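Local coordinates for putative uncharacterized protein (Ustilago maydis, PDB 4GNX) that probably serves as the small, OB-fold subunit of replication protein A, the heterotrimer that binds single-stranded DNA, at residues Pro4-Asn9 with Gly14-Gln19; Thr39-Asn44 with Leu95-Val100. One frame throughout, in Å; residues are numbered along the deposited sequence.

Contact 1: Pro4-Asn9 with Gly14-Gln19; sequences PTPLIN and GQYVGQ
Tyr16 meets Pro6 and Ile8 with its phenol ring, and these three side chains make up the whole contact, which buries 134 Å² between residues 4-9 and 14-19. It is entirely apolar: no hydrogen bond crosses between the segments. Both partners come obliquely to the ring from the same side of its plane, Pro6 by CE2 and CZ, Ile8 by CE1. Pro6 CG lies nearest, 3.3 Å from Tyr16 CE2, while Pro6 CB reaches further along, 3.6 Å from Tyr16 OH. Ile8 touches through a single branch, its CG2 methyl lying 3.8 Å from Tyr16 CE1. The proline and tyrosine side chains point at one another, whereas isoleucine and tyrosine run alongside in opposite senses. With CG of Tyr16 anti to the carbonyl carbon (chi1 -59°), the ring reaches both Pro6 and Ile8.

Within the two segments the one backbone hydrogen bond closes a turn in 14-19. Tyr16 opens this type II turn, which is closed by Gln19 N to Tyr16 O at 2.9 Å, with Gly18 at positive phi in its third position. The turn reverses the chain directly behind the aromatic residue.

Around the contact, Pro6 and Ile8 both bond through their backbones to Arg22 of strand 20-31, the parallel neighbour of the short strand 7-8, and Gly18 and Gln19 bond to Val67 of strand 60-68. Tyr16 also rests on Val21 of strand 20-31, while Leu7 points away from the tyrosine and packs on Val99 and Val100 of helix 93-104.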
# COMPACT_ATOMS: atom_id res chain seq x y z
N PRO A 4 15.49 19.09 15.43
CA PRO A 4 14.77 18.68 14.24
C PRO A 4 14.71 19.82 13.25
O PRO A 4 14.66 20.98 13.64
CB PRO A 4 13.38 18.36 14.79
CG PRO A 4 13.66 17.82 16.15
CD PRO A 4 14.83 18.62 16.66
N THR A 5 14.76 19.47 11.96
CA THR A 5 14.62 20.42 10.88
C THR A 5 13.34 20.14 10.09
O THR A 5 13.37 19.37 9.14
CB THR A 5 15.87 20.40 9.99
OG1 THR A 5 16.93 21.03 10.70
CG2 THR A 5 15.66 21.19 8.71
N PRO A 6 12.20 20.78 10.46
CA PRO A 6 10.93 20.58 9.77
C PRO A 6 11.02 20.57 8.24
O PRO A 6 11.73 21.39 7.65
CB PRO A 6 10.07 21.78 10.24
CG PRO A 6 11.00 22.69 10.96
CD PRO A 6 12.07 21.80 11.51
N LEU A 7 10.27 19.65 7.62
CA LEU A 7 10.07 19.63 6.16
C LEU A 7 8.89 20.50 5.92
O LEU A 7 7.78 20.18 6.35
CB LEU A 7 9.72 18.23 5.68
CG LEU A 7 9.86 17.93 4.20
CD1 LEU A 7 11.30 18.09 3.73
CD2 LEU A 7 9.34 16.53 3.92
N ILE A 8 9.09 21.62 5.23
CA ILE A 8 7.99 22.56 5.11
C ILE A 8 7.70 22.97 3.67
O ILE A 8 8.47 22.67 2.76
CB ILE A 8 8.20 23.79 6.06
CG1 ILE A 8 9.26 24.73 5.50
CG2 ILE A 8 8.54 23.34 7.48
CD1 ILE A 8 8.97 26.18 5.79
N ASN A 9 6.53 23.58 3.47
CA ASN A 9 6.21 24.21 2.22
C ASN A 9 6.23 25.73 2.44
O ASN A 9 6.56 26.19 3.54
CB ASN A 9 4.88 23.68 1.67
CG ASN A 9 3.70 23.85 2.63
OD1 ASN A 9 2.83 22.98 2.69
ND2 ASN A 9 3.63 24.98 3.34
N GLY A 14 6.24 31.50 7.75
CA GLY A 14 5.90 32.35 8.89
C GLY A 14 6.13 31.72 10.25
O GLY A 14 6.52 32.40 11.20
N GLN A 15 5.90 30.41 10.35
CA GLN A 15 6.04 29.69 11.63
C GLN A 15 7.48 29.40 12.04
O GLN A 15 7.73 28.85 13.12
CB GLN A 15 5.27 28.37 11.60
CG GLN A 15 3.83 28.47 11.12
CD GLN A 15 3.28 27.12 10.68
OE1 GLN A 15 3.45 26.10 11.36
NE2 GLN A 15 2.60 27.10 9.53
N TYR A 16 8.44 29.73 11.17
CA TYR A 16 9.83 29.44 11.48
C TYR A 16 10.79 30.62 11.24
O TYR A 16 11.93 30.43 10.86
CB TYR A 16 10.31 28.18 10.75
CG TYR A 16 9.52 26.92 11.08
CD1 TYR A 16 8.42 26.54 10.31
CD2 TYR A 16 9.88 26.10 12.14
CE1 TYR A 16 7.70 25.41 10.61
CE2 TYR A 16 9.17 24.96 12.45
CZ TYR A 16 8.09 24.62 11.68
OH TYR A 16 7.38 23.47 11.97
N VAL A 17 10.35 31.84 11.46
CA VAL A 17 11.29 32.92 11.29
C VAL A 17 12.50 32.73 12.23
O VAL A 17 12.34 32.46 13.43
CB VAL A 17 10.62 34.30 11.44
CG1 VAL A 17 11.67 35.39 11.38
CG2 VAL A 17 9.60 34.50 10.34
N GLY A 18 13.69 32.81 11.65
CA GLY A 18 14.94 32.62 12.38
C GLY A 18 15.33 31.17 12.63
O GLY A 18 16.29 30.90 13.35
N GLN A 19 14.62 30.23 12.03
CA GLN A 19 14.89 28.82 12.28
C GLN A 19 15.31 28.11 11.01
O GLN A 19 15.03 28.56 9.89
CB GLN A 19 13.67 28.12 12.85
CG GLN A 19 13.07 28.78 14.07
CD GLN A 19 13.60 28.16 15.32
OE1 GLN A 19 14.65 28.57 15.84
NE2 GLN A 19 12.88 27.17 15.84

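Contact 2: Thr39-Asn44 with Leu95-Val100; sequences TSDLGN and LVENVV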
# COMPACT_ATOMS: atom_id res chain seq x y z
N THR A 39 7.28 25.20 -4.65
CA THR A 39 7.05 24.22 -3.61
C THR A 39 5.83 23.34 -3.89
O THR A 39 4.99 23.71 -4.69
CB THR A 39 6.81 24.90 -2.25
OG1 THR A 39 7.63 26.05 -2.14
CG2 THR A 39 7.25 23.98 -1.17
N SER A 40 5.76 22.18 -3.22
CA SER A 40 4.58 21.31 -3.22
C SER A 40 3.33 22.10 -2.91
O SER A 40 2.24 21.78 -3.37
CB SER A 40 4.75 20.22 -2.16
OG SER A 40 4.95 20.78 -0.87
N ASP A 41 3.52 23.13 -2.10
CA ASP A 41 2.53 24.13 -1.76
C ASP A 41 1.93 24.83 -2.97
O ASP A 41 0.86 25.41 -2.89
CB ASP A 41 3.27 25.19 -0.94
CG ASP A 41 2.40 25.83 0.10
OD1 ASP A 41 2.49 27.06 0.26
OD2 ASP A 41 1.62 25.12 0.76
N LEU A 42 2.65 24.77 -4.09
CA LEU A 42 2.42 25.58 -5.30
C LEU A 42 2.88 27.02 -5.17
O LEU A 42 2.75 27.80 -6.11
CB LEU A 42 0.98 25.54 -5.79
CG LEU A 42 0.61 24.26 -6.54
CD1 LEU A 42 -0.72 24.46 -7.25
CD2 LEU A 42 1.70 23.85 -7.52
N GLY A 43 3.43 27.36 -4.02
CA GLY A 43 3.98 28.69 -3.80
C GLY A 43 5.46 28.79 -4.07
O GLY A 43 6.19 27.83 -3.93
N ASN A 44 5.91 29.98 -4.47
CA ASN A 44 7.30 30.20 -4.84
C ASN A 44 8.07 30.79 -3.67
O ASN A 44 7.46 31.36 -2.77
CB ASN A 44 7.38 31.09 -6.08
CG ASN A 44 6.99 30.35 -7.37
OD1 ASN A 44 6.86 30.96 -8.41
ND2 ASN A 44 6.81 29.03 -7.29
N LEU A 95 3.10 13.92 -3.91
CA LEU A 95 3.55 13.05 -2.85
C LEU A 95 4.16 13.90 -1.76
O LEU A 95 3.86 13.72 -0.58
CB LEU A 95 4.58 12.03 -3.34
CG LEU A 95 5.17 11.08 -2.29
CD1 LEU A 95 4.16 10.72 -1.20
CD2 LEU A 95 5.69 9.82 -2.97
N VAL A 96 5.00 14.85 -2.17
CA VAL A 96 5.72 15.66 -1.21
C VAL A 96 4.76 16.47 -0.33
O VAL A 96 4.99 16.58 0.89
CB VAL A 96 6.74 16.59 -1.89
CG1 VAL A 96 7.34 17.55 -0.87
CG2 VAL A 96 7.84 15.76 -2.55
N GLU A 97 3.69 16.99 -0.93
CA GLU A 97 2.80 17.86 -0.18
C GLU A 97 2.22 17.07 0.97
O GLU A 97 2.15 17.54 2.11
CB GLU A 97 1.72 18.45 -1.08
CG GLU A 97 0.72 19.37 -0.36
CD GLU A 97 1.36 20.48 0.48
OE1 GLU A 97 2.44 21.00 0.11
OE2 GLU A 97 0.75 20.86 1.52
N ASN A 98 1.86 15.82 0.66
CA ASN A 98 1.23 14.95 1.60
C ASN A 98 2.14 14.54 2.74
O ASN A 98 1.71 14.43 3.89
CB ASN A 98 0.72 13.74 0.86
CG ASN A 98 -0.61 14.01 0.20
OD1 ASN A 98 -1.63 14.15 0.88
ND2 ASN A 98 -0.62 14.08 -1.12
N VAL A 99 3.40 14.32 2.41
CA VAL A 99 4.36 13.97 3.41
C VAL A 99 4.57 15.16 4.33
O VAL A 99 4.68 15.00 5.54
CB VAL A 99 5.64 13.53 2.74
CG1 VAL A 99 6.77 13.34 3.76
CG2 VAL A 99 5.35 12.26 1.97
N VAL A 100 4.57 16.37 3.77
CA VAL A 100 4.70 17.56 4.61
C VAL A 100 3.57 17.60 5.63
O VAL A 100 3.82 17.61 6.84
CB VAL A 100 4.71 18.86 3.81
CG1 VAL A 100 4.42 20.04 4.73
CG2 VAL A 100 6.06 19.01 3.14
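Ser40 and Glu97 form the close part of this contact, where the turn after strand 34-39 comes up against helix 93-104. The hydroxyl of Ser40 donates a hydrogen bond to the carboxylate, OG to Glu97 OE1 at 2.7 Å, meeting that oxygen nearly along its C-O axis. Glu97 leaves the helix with CG anti to the backbone N and then bends at chi2 (52°), which swings its carboxylate back toward the turn. Beneath the bond the backbones approach closely: the CA atoms of Ser40 and Glu97 are 4.9 Å apart, and Ser40 CB packs on Val96 CG1 at 3.9 Å.

Asp41 lies on the looser side. Its N comes to 3.3 Å from Glu97 OE1, but the angle is too poor for a hydrogen bond. Its OD2 stands 4.3 Å from Glu97 OE1, a pairing of like charges that might raise the proton affinity of one of the acids; Asp41 OD1 is hydrogen-bonded to Ser10.

The turn is held from within. Leu42 N bonds to Thr39 O, closing a type I turn, and Gly43 O accepts from both Thr39 N and Thr39 OG1, which arrive from opposite faces of its carbonyl plane. The tight hairpin between strands 34-39 and 44-48 belongs to the OB barrel. The helix packed against it also meets both other chains, Asn98 bonding to Arg441 of one and Val96 packing on Met121 of the other, consistent with the RPA trimer core.

Contact 1 precedes contact 2 along the chain, and their centres lie 14 Å apart. Residues 4-9 connect the two sites: Leu7 O comes within 3.7 Å of Val100 CG1, and Asn9 CA within 3.6 Å of Thr39 CG2. Residues 7-9 thus pass from the tyrosine to the 39-44 turn and helix 93-104, Leu7 touching the helix and Asn9 the turn. Each contact ties a sheet element to a non-sheet one: strand 7-8 to the loop before strand 20-31, and the turn joining strands 34-39 and 44-48 to helix 93-104. Together they join the N-terminal segment and helix 93-104 to the OB barrel, while the same helix packs against both other chains of the assembly.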